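Probable 2-oxoacid ferredoxin oxidoreductase, alpha chain (PDB 3JU3) is the core domain II part of the alpha chain of an enzyme that probably oxidises 2-oxoacids with coenzyme A to acyl-CoA and carbon dioxide, reducing ferredoxin. Local coordinates at residues 30-33 with 34-38; 107-110 with 111-115; 80-83 with 84-88; 55-58 with 59-63. All coordinates share one frame; numbering follows the deposited sequence. Where two conformers were deposited one is given.

How the contacts relate
Along the chain the four contacts come in the order 1, 4, 3, 2, each covering about two turns of a different helix: 25-37, 55-62, 79-87 and 105-117. Contacts 1 and 2 lie 11 Å apart between centres and touch, because helix 105-117 packs on the helix that joins parallel strands 16-21 and 42-47; the salt bridge of E38 with K113 and the meeting of L35 with L109 tie them together. Contact 4 sits about 30 Å from contact 3 and 43 to 44 Å from contacts 1 and 2, centre to centre. Contacts 3 and 4 both touch the second subunit, so much of their surroundings comes from another copy of the protein; contact 2 meets it through I115.

Contact 1: residues 30-33 with 34-38; sequences DVIE and DLKEE
E33 and K36 extend alongside each other from the same flank of the helix, the acid on the first half of the segment and the lysine three residues on. K36 stretches out beyond CG, while E33 folds back at chi2 (-48°), and this bend brings its carboxylate to the ammonium group. NZ of K36 meets OE2 of E33 at 2.8 Å on the syn lone pair of that oxygen, and OE1 takes a longer, weak share. E33 has two conformers, so the bridge is at best partly occupied and should be read with reserve.

On the buried flank V31 and L35 slant across one another, CG1 of V31 lying 4.0 Å from CD1 of L35. Both belong to the connecting helix of a beta-alpha-beta unit, strand 16-21, helix 25-37, strand 42-47; both rest on F18, V31 also on I108 and L35 on L109 of helix 105-117. I32, beside them, lies on A42 and L44.

D34 N is bonded to D30 O at 3.0 Å, and a water donates both to that carbonyl and, at 2.7 Å, to OD1 of D34. Through this water OD1 of D34 is linked to the preceding turn; CB of D34 leans on L109.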
loop_
_atom_site.group_PDB
_atom_site.type_symbol
_atom_site.label_atom_id
_atom_site.label_comp_id
_atom_site.label_asym_id
_atom_site.label_seq_id
_atom_site.Cartn_x
_atom_site.Cartn_y
_atom_site.Cartn_z
ATOM N N ASP A 30 -5.778 18.520 9.406
ATOM C CA ASP A 30 -7.199 18.861 9.376
ATOM C C ASP A 30 -7.977 18.446 10.635
ATOM O O ASP A 30 -8.892 19.165 11.039
ATOM C CB ASP A 30 -7.889 18.222 8.167
ATOM C CG ASP A 30 -7.372 18.745 6.847
ATOM O OD1 ASP A 30 -6.734 19.829 6.796
ATOM O OD2 ASP A 30 -7.602 18.044 5.844
ATOM N N VAL A 31 -7.661 17.285 11.223
ATOM C CA VAL A 31 -8.344 16.856 12.443
ATOM C C VAL A 31 -8.020 17.824 13.578
ATOM O O VAL A 31 -8.896 18.128 14.430
ATOM C CB VAL A 31 -7.994 15.413 12.848
ATOM C CG1 VAL A 31 -8.660 15.041 14.199
ATOM C CG2 VAL A 31 -8.470 14.465 11.797
ATOM N N ILE A 32 -6.773 18.285 13.596
ATOM C CA ILE A 32 -6.337 19.368 14.494
ATOM C C ILE A 32 -7.246 20.607 14.373
ATOM O O ILE A 32 -7.684 21.172 15.409
ATOM C CB ILE A 32 -4.828 19.669 14.335
ATOM C CG1 ILE A 32 -4.041 18.485 14.932
ATOM C CG2 ILE A 32 -4.418 21.025 15.009
ATOM C CD1 ILE A 32 -2.607 18.472 14.664
ATOM N N GLU A 33 -7.546 21.032 13.145
ATOM C CA GLU A 33 -8.365 22.237 12.960
ATOM C C GLU A 33 -9.804 22.014 13.410
ATOM O O GLU A 33 -10.373 22.869 14.078
ATOM C CB GLU A 33 -8.309 22.778 11.524
ATOM C CG GLU A 33 -6.941 23.313 11.086
ATOM C CD GLU A 33 -6.294 24.277 12.097
ATOM O OE1 GLU A 33 -6.608 25.492 12.069
ATOM O OE2 GLU A 33 -5.455 23.824 12.906
ATOM N N ASP A 34 -10.372 20.855 13.060
ATOM C CA ASP A 34 -11.702 20.453 13.540
ATOM C C ASP A 34 -11.807 20.402 15.083
ATOM O O ASP A 34 -12.814 20.827 15.665
ATOM C CB ASP A 34 -12.083 19.098 12.944
ATOM C CG ASP A 34 -12.088 19.110 11.442
ATOM O OD1 ASP A 34 -12.493 20.124 10.838
ATOM O OD2 ASP A 34 -11.698 18.089 10.848
ATOM N N LEU A 35 -10.776 19.879 15.741
ATOM C CA LEU A 35 -10.755 19.825 17.214
ATOM C C LEU A 35 -10.853 21.218 17.883
ATOM O O LEU A 35 -11.543 21.385 18.888
ATOM C CB LEU A 35 -9.521 19.027 17.704
ATOM C CG LEU A 35 -9.607 17.498 17.556
ATOM C CD1 LEU A 35 -8.196 16.907 17.761
ATOM C CD2 LEU A 35 -10.623 16.869 18.538
ATOM N N LYS A 36 -10.156 22.207 17.322
ATOM C CA LYS A 36 -10.190 23.577 17.829
ATOM C C LYS A 36 -11.636 24.067 17.946
ATOM O O LYS A 36 -11.987 24.786 18.891
ATOM C CB LYS A 36 -9.410 24.497 16.874
ATOM C CG LYS A 36 -7.943 24.512 17.112
ATOM C CD LYS A 36 -7.224 25.250 16.009
ATOM C CE LYS A 36 -5.737 24.872 15.997
ATOM N NZ LYS A 36 -5.002 25.681 14.972
ATOM N N GLU A 37 -12.465 23.650 16.986
ATOM C CA GLU A 37 -13.867 24.064 16.920
ATOM C C GLU A 37 -14.644 23.616 18.145
ATOM O O GLU A 37 -15.606 24.256 18.514
ATOM C CB GLU A 37 -14.539 23.563 15.635
ATOM C CG GLU A 37 -14.066 24.336 14.413
ATOM C CD GLU A 37 -14.714 23.913 13.089
ATOM O OE1 GLU A 37 -15.823 23.316 13.071
ATOM O OE2 GLU A 37 -14.116 24.234 12.047
ATOM N N GLU A 38 -14.215 22.510 18.746
ATOM C CA GLU A 38 -14.827 21.974 19.945
ATOM C C GLU A 38 -14.035 22.339 21.183
ATOM O O GLU A 38 -14.296 21.788 22.268
ATOM C CB GLU A 38 -14.882 20.445 19.882
ATOM C CG GLU A 38 -15.948 19.902 19.040
ATOM C CD GLU A 38 -15.905 18.410 19.039
ATOM O OE1 GLU A 38 -16.493 17.797 19.964
ATOM O OE2 GLU A 38 -15.274 17.855 18.123
HETATM O O HOH W 1 -10.561 20.673 9.087
#

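Contact 2: residues 107-110 with 111-115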
loop_
_atom_site.group_PDB
_atom_site.type_symbol
_atom_site.label_atom_id
_atom_site.label_comp_id
_atom_site.label_asym_id
_atom_site.label_seq_id
_atom_site.Cartn_x
_atom_site.Cartn_y
_atom_site.Cartn_z
ATOM N N GLU A 107 -13.748 9.885 11.008
ATOM C CA GLU A 107 -13.448 8.672 11.771
ATOM C C GLU A 107 -12.266 8.869 12.691
ATOM O O GLU A 107 -12.266 8.374 13.822
ATOM C CB GLU A 107 -13.208 7.474 10.855
ATOM C CG GLU A 107 -14.489 6.850 10.320
ATOM C CD GLU A 107 -14.233 5.804 9.252
ATOM O OE1 GLU A 107 -13.051 5.585 8.896
ATOM O OE2 GLU A 107 -15.217 5.201 8.771
ATOM N N ILE A 108 -11.262 9.595 12.207
ATOM C CA ILE A 108 -10.087 9.887 12.999
ATOM C C ILE A 108 -10.503 10.783 14.176
ATOM O O ILE A 108 -10.129 10.531 15.329
ATOM C CB ILE A 108 -8.950 10.586 12.160
ATOM C CG1 ILE A 108 -8.412 9.649 11.071
ATOM C CG2 ILE A 108 -7.794 11.058 13.082
ATOM C CD1 ILE A 108 -7.396 10.313 10.161
ATOM N N LEU A 109 -11.274 11.824 13.864
ATOM C CA LEU A 109 -11.808 12.747 14.877
ATOM C C LEU A 109 -12.540 11.938 15.961
ATOM O O LEU A 109 -12.262 12.088 17.171
ATOM C CB LEU A 109 -12.734 13.773 14.206
ATOM C CG LEU A 109 -13.341 14.944 14.969
ATOM C CD1 LEU A 109 -12.260 15.664 15.720
ATOM C CD2 LEU A 109 -13.997 15.913 13.992
ATOM N N LYS A 110 -13.408 11.043 15.508
ATOM C CA LYS A 110 -14.179 10.184 16.388
ATOM C C LYS A 110 -13.291 9.404 17.344
ATOM O O LYS A 110 -13.517 9.467 18.561
ATOM C CB LYS A 110 -15.080 9.221 15.594
ATOM C CG LYS A 110 -16.248 8.663 16.410
ATOM C CD LYS A 110 -17.210 7.894 15.548
ATOM C CE LYS A 110 -18.158 7.108 16.422
ATOM N NZ LYS A 110 -17.441 5.952 17.031
ATOM N N SER A 111 -12.302 8.675 16.798
ATOM C CA SER A 111 -11.412 7.830 17.607
ATOM C C SER A 111 -10.617 8.644 18.583
ATOM O O SER A 111 -10.363 8.204 19.718
ATOM C CB SER A 111 -10.394 7.084 16.748
ATOM O OG SER A 111 -11.003 6.445 15.663
ATOM N N ALA A 112 -10.150 9.788 18.095
ATOM C CA ALA A 112 -9.361 10.737 18.869
ATOM C C ALA A 112 -10.098 11.216 20.147
ATOM O O ALA A 112 -9.534 11.235 21.255
ATOM C CB ALA A 112 -8.949 11.938 17.987
ATOM N N LYS A 113 -11.363 11.579 19.980
ATOM C CA LYS A 113 -12.206 11.989 21.114
ATOM C C LYS A 113 -12.470 10.821 22.072
ATOM O O LYS A 113 -12.360 10.991 23.296
ATOM C CB LYS A 113 -13.482 12.659 20.620
ATOM C CG LYS A 113 -13.193 14.016 20.030
ATOM C CD LYS A 113 -14.450 14.825 19.781
ATOM C CE LYS A 113 -15.043 14.484 18.439
ATOM N NZ LYS A 113 -16.318 15.212 18.155
ATOM N N GLU A 114 -12.790 9.652 21.516
ATOM C CA GLU A 114 -12.916 8.435 22.304
ATOM C C GLU A 114 -11.685 8.209 23.179
ATOM O O GLU A 114 -11.817 7.858 24.349
ATOM C CB GLU A 114 -13.146 7.213 21.410
ATOM C CG GLU A 114 -13.470 5.938 22.184
ATOM C CD GLU A 114 -13.601 4.713 21.288
ATOM O OE1 GLU A 114 -12.723 4.513 20.420
ATOM O OE2 GLU A 114 -14.585 3.947 21.462
ATOM N N ILE A 115 -10.496 8.434 22.614
ATOM C CA ILE A 115 -9.258 8.156 23.312
ATOM C C ILE A 115 -9.051 9.203 24.420
ATOM O O ILE A 115 -8.621 8.888 25.543
ATOM C CB ILE A 115 -8.023 8.148 22.303
ATOM C CG1 ILE A 115 -7.999 6.825 21.501
ATOM C CG2 ILE A 115 -6.717 8.364 23.043
ATOM C CD1 ILE A 115 -7.098 6.817 20.239
#
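The carbonyl oxygen of E107 is gripped twice by one residue, S111. The amide N of S111 reaches E107 O at 3.0 Å in the ordinary helical bond, and OG of S111 donates to the same oxygen, also at 3.0 Å. The two donors arrive from opposite faces of the carbonyl plane, both tilted out of it, so the oxygen is clasped rather than approached along one direction. The hydroxyl gets there because chi1 of S111 is -49°, which turns OG back beside its own backbone N and over the preceding turn.

L109 and K113 make the main side-chain pairing. The lysine bends at chi3 (-86°), which lays its CE 3.9 Å from CG of L109 and leaves NZ to form a salt bridge with E38 of the neighbouring helix. L109 meanwhile turns its methyls onto D34 and L35, and I108 packs on V31 and on I95 of strand 93-95. The carboxylate of E107 is engaged too, OE1 meeting R101 in a salt bridge and the backbone N of T104. Farther along, I115 touches L67 of a second subunit.

A serine whose hydroxyl bonds to the carbonyl four residues back is a familiar helix arrangement; here it sits in the closing helix, 105-117, which packs on helix 25-37 of an alpha/beta domain.

Contact 3: residues 80-83 with 84-88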
loop_
_atom_site.group_PDB
_atom_site.type_symbol
_atom_site.label_atom_id
_atom_site.label_comp_id
_atom_site.label_asym_id
_atom_site.label_seq_id
_atom_site.Cartn_x
_atom_site.Cartn_y
_atom_site.Cartn_z
ATOM N N ALA A 80 5.038 3.847 16.472
ATOM C CA ALA A 80 5.185 3.465 17.873
ATOM C C ALA A 80 6.310 2.467 18.064
ATOM O O ALA A 80 7.004 2.493 19.085
ATOM C CB ALA A 80 3.858 2.872 18.462
ATOM N N GLN A 81 6.459 1.546 17.117
ATOM C CA GLN A 81 7.457 0.509 17.275
ATOM C C GLN A 81 8.853 1.122 17.356
ATOM O O GLN A 81 9.623 0.835 18.292
ATOM C CB GLN A 81 7.369 -0.546 16.172
ATOM C CG GLN A 81 6.717 -1.849 16.638
ATOM C CD GLN A 81 6.448 -2.800 15.477
ATOM O OE1 GLN A 81 5.636 -2.493 14.601
ATOM N NE2 GLN A 81 7.121 -3.955 15.472
HETATM N N MSE A 82 9.174 1.979 16.417
HETATM C CA MSE A 82 10.534 2.509 16.393
HETATM C C MSE A 82 10.768 3.539 17.508
HETATM O O MSE A 82 11.877 3.666 17.987
HETATM C CB MSE A 82 10.900 3.015 14.994
HETATM C CG MSE A 82 10.736 4.473 14.786
HETATM SE SE MSE A 82 11.043 4.963 12.924
HETATM C CE MSE A 82 9.235 5.554 12.542
ATOM N N ILE A 83 9.719 4.249 17.921
ATOM C CA ILE A 83 9.783 5.215 19.019
ATOM C C ILE A 83 10.105 4.481 20.314
ATOM O O ILE A 83 10.937 4.947 21.102
ATOM C CB ILE A 83 8.471 6.005 19.156
ATOM C CG1 ILE A 83 8.300 6.939 17.949
ATOM C CG2 ILE A 83 8.404 6.824 20.491
ATOM C CD1 ILE A 83 6.957 7.675 17.901
ATOM N N LYS A 84 9.434 3.357 20.537
ATOM C CA LYS A 84 9.701 2.516 21.682
ATOM C C LYS A 84 11.131 1.996 21.671
ATOM O O LYS A 84 11.780 1.979 22.721
ATOM C CB LYS A 84 8.720 1.329 21.762
ATOM C CG LYS A 84 8.957 0.476 23.007
ATOM C CD LYS A 84 7.785 -0.439 23.296
ATOM C CE LYS A 84 7.938 -1.794 22.631
ATOM N NZ LYS A 84 6.745 -2.642 22.899
ATOM N N LEU A 85 11.590 1.568 20.490
ATOM C CA LEU A 85 12.922 0.998 20.321
ATOM C C LEU A 85 13.935 2.036 20.770
ATOM O O LEU A 85 14.794 1.748 21.602
ATOM C CB LEU A 85 13.191 0.634 18.851
ATOM C CG LEU A 85 14.651 0.276 18.533
ATOM C CD1 LEU A 85 14.999 -1.067 19.186
ATOM C CD2 LEU A 85 14.965 0.249 17.021
ATOM N N TYR A 86 13.823 3.244 20.212
ATOM C CA TYR A 86 14.818 4.260 20.473
ATOM C C TYR A 86 14.725 4.988 21.796
ATOM O O TYR A 86 15.764 5.310 22.370
ATOM C CB TYR A 86 14.918 5.270 19.345
ATOM C CG TYR A 86 15.471 4.732 18.079
ATOM C CD1 TYR A 86 16.831 4.430 17.956
ATOM C CD2 TYR A 86 14.650 4.537 16.979
ATOM C CE1 TYR A 86 17.357 3.966 16.741
ATOM C CE2 TYR A 86 15.169 4.060 15.742
ATOM C CZ TYR A 86 16.521 3.766 15.646
ATOM O OH TYR A 86 17.036 3.290 14.457
ATOM N N THR A 87 13.507 5.274 22.268
ATOM C CA THR A 87 13.297 6.154 23.422
ATOM C C THR A 87 12.765 5.458 24.655
ATOM O O THR A 87 12.786 6.036 25.740
ATOM C CB THR A 87 12.244 7.233 23.130
ATOM O OG1 THR A 87 10.962 6.594 23.004
ATOM C CG2 THR A 87 12.602 8.040 21.873
ATOM N N GLY A 88 12.250 4.243 24.490
ATOM C CA GLY A 88 11.665 3.524 25.590
ATOM C C GLY A 88 10.247 3.929 25.933
ATOM O O GLY A 88 9.647 3.326 26.812
#
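T87 and I83 meet most closely, the threonine hydroxyl and amide both closing on one carbonyl oxygen. T87 N bonds to I83 O at 2.8 Å; OG1 of T87 donates to the same atom at 2.5 Å, a length short enough to be read with caution. The two donors come from opposite faces of the carbonyl, with OG1 lying 43° out of its plane and not on a lone pair. Chi1 of T87 (68°) sets the hydroxyl between its own N and carbonyl carbon, which brings it close to I83 O. CG2 of I83 lies alongside, 3.6 Å from that hydroxyl.

On the neighbouring flank, M82 O approaches the Y86 ring obliquely, 3.1 Å from CD2 of Y86. CD2 of L85 lies above one face of the ring, displaced toward the rim. M82, a selenomethionine, brings its CB to 4.5 Å from CE2 of Y86.

All this is the C-terminal end of helix 79-87. G88 leaves the helix with a positive phi of 80°, while its N still bonds to K84 O at 2.9 Å; beyond it, I89 N donates to OG1 of T87, so OG1 also accepts a bond.

The outer shell is another copy of the protein. Y86 stacks on F53 of the second subunit, M82 packs on its F50, I83 on its L62, and T87 on its K59.

Contact 4: residues 55-58 with 59-63; sequences TEFV and KNVLS
F57 presents one face of its ring to V61, whose CG2 stands over it, 3.9 Å from CE2 of F57. V61 stands next to the ring, both reaching outward. With chi1 at -179°, CG of F57 is placed opposite the backbone N, which swings the ring along the helix toward the next turn. The other flat pair is E56 and N60, whose carboxylate and amide planes stand 65° apart. N60 was deposited in two conformers; in the one described its ND2 lies 3.4 Å from CG of E56, and so only tentatively the amide lies by the aliphatic part of E56.

V58 and L62 form the third pair, parallel in direction, with CG1 of V58 3.8 Å from CD1 of L62. Together they make the buried ridge of helix 55-62, an outlying helix whose covering comes from another copy of the protein: V58 and L62 both pack on L45 of the second subunit, F57 on its A6 and T55 on its Y86. This is consistent with subunits that exchange packing surfaces. Behind the side chains, L62 N bonds to V58 O at 2.9 Å and K59 N to T55 O at 2.8 Å.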
loop_
_atom_site.group_PDB
_atom_site.type_symbol
_atom_site.label_atom_id
_atom_site.label_comp_id
_atom_site.label_asym_id
_atom_site.label_seq_id
_atom_site.Cartn_x
_atom_site.Cartn_y
_atom_site.Cartn_z
ATOM N N THR A 55 22.811 14.492 0.487
ATOM C CA THR A 55 23.068 15.005 -0.865
ATOM C C THR A 55 24.454 14.614 -1.379
ATOM O O THR A 55 24.567 13.986 -2.430
ATOM C CB THR A 55 22.895 16.544 -0.918
ATOM O OG1 THR A 55 21.537 16.864 -0.593
ATOM C CG2 THR A 55 23.247 17.112 -2.303
ATOM N N GLU A 56 25.497 14.968 -0.632
ATOM C CA GLU A 56 26.877 14.732 -1.084
ATOM C C GLU A 56 27.184 13.237 -1.289
ATOM O O GLU A 56 27.769 12.854 -2.286
ATOM C CB GLU A 56 27.882 15.357 -0.099
ATOM C CG GLU A 56 29.333 15.207 -0.563
ATOM C CD GLU A 56 30.332 15.948 0.319
ATOM O OE1 GLU A 56 30.087 16.083 1.540
ATOM O OE2 GLU A 56 31.377 16.384 -0.222
ATOM N N PHE A 57 26.770 12.410 -0.339
ATOM C CA PHE A 57 27.011 10.974 -0.384
ATOM C C PHE A 57 26.335 10.335 -1.593
ATOM O O PHE A 57 26.944 9.516 -2.295
ATOM C CB PHE A 57 26.547 10.288 0.921
ATOM C CG PHE A 57 26.792 8.785 0.946
ATOM C CD1 PHE A 57 27.953 8.250 1.518
ATOM C CD2 PHE A 57 25.854 7.910 0.419
ATOM C CE1 PHE A 57 28.178 6.834 1.524
ATOM C CE2 PHE A 57 26.066 6.524 0.407
ATOM C CZ PHE A 57 27.207 5.976 0.953
ATOM N N VAL A 58 25.073 10.689 -1.813
ATOM C CA VAL A 58 24.310 10.115 -2.913
ATOM C C VAL A 58 24.899 10.620 -4.211
ATOM O O VAL A 58 25.127 9.846 -5.149
ATOM C CB VAL A 58 22.831 10.424 -2.804
ATOM C CG1 VAL A 58 22.083 9.971 -4.070
ATOM C CG2 VAL A 58 22.266 9.717 -1.554
ATOM N N LYS A 59 25.173 11.915 -4.250
ATOM C CA LYS A 59 25.751 12.506 -5.446
ATOM C C LYS A 59 27.056 11.793 -5.843
ATOM O O LYS A 59 27.222 11.457 -7.006
ATOM C CB LYS A 59 25.943 14.031 -5.283
ATOM C CG LYS A 59 25.909 14.842 -6.570
ATOM C CD LYS A 59 25.934 16.337 -6.282
ATOM C CE LYS A 59 26.337 17.109 -7.517
ATOM N NZ LYS A 59 26.152 18.570 -7.261
ATOM N N ASN A 60 27.961 11.558 -4.897
ATOM C CA ASN A 60 29.252 10.925 -5.235
ATOM C C ASN A 60 29.182 9.412 -5.535
ATOM O O ASN A 60 30.041 8.876 -6.222
ATOM C CB ASN A 60 30.306 11.224 -4.162
ATOM C CG ASN A 60 30.468 12.714 -3.894
ATOM O OD1 ASN A 60 30.239 13.553 -4.774
ATOM N ND2 ASN A 60 30.871 13.052 -2.671
ATOM N N VAL A 61 28.160 8.722 -5.035
ATOM C CA VAL A 61 27.913 7.343 -5.457
ATOM C C VAL A 61 27.356 7.287 -6.878
ATOM O O VAL A 61 27.834 6.534 -7.699
ATOM C CB VAL A 61 26.996 6.563 -4.479
ATOM C CG1 VAL A 61 26.548 5.225 -5.112
ATOM C CG2 VAL A 61 27.701 6.346 -3.156
ATOM N N LEU A 62 26.369 8.111 -7.181
ATOM C CA LEU A 62 25.663 7.955 -8.448
ATOM C C LEU A 62 26.452 8.586 -9.590
ATOM O O LEU A 62 26.373 8.137 -10.757
ATOM C CB LEU A 62 24.254 8.539 -8.360
ATOM C CG LEU A 62 23.271 7.831 -7.411
ATOM C CD1 LEU A 62 21.916 8.441 -7.559
ATOM C CD2 LEU A 62 23.193 6.319 -7.636
ATOM N N SER A 63 27.275 9.577 -9.247
ATOM C CA SER A 63 28.012 10.329 -10.251
ATOM C C SER A 63 29.035 9.448 -10.992
ATOM O O SER A 63 29.375 9.720 -12.153
ATOM C CB SER A 63 28.711 11.518 -9.585
ATOM O OG SER A 63 29.871 11.073 -8.885
#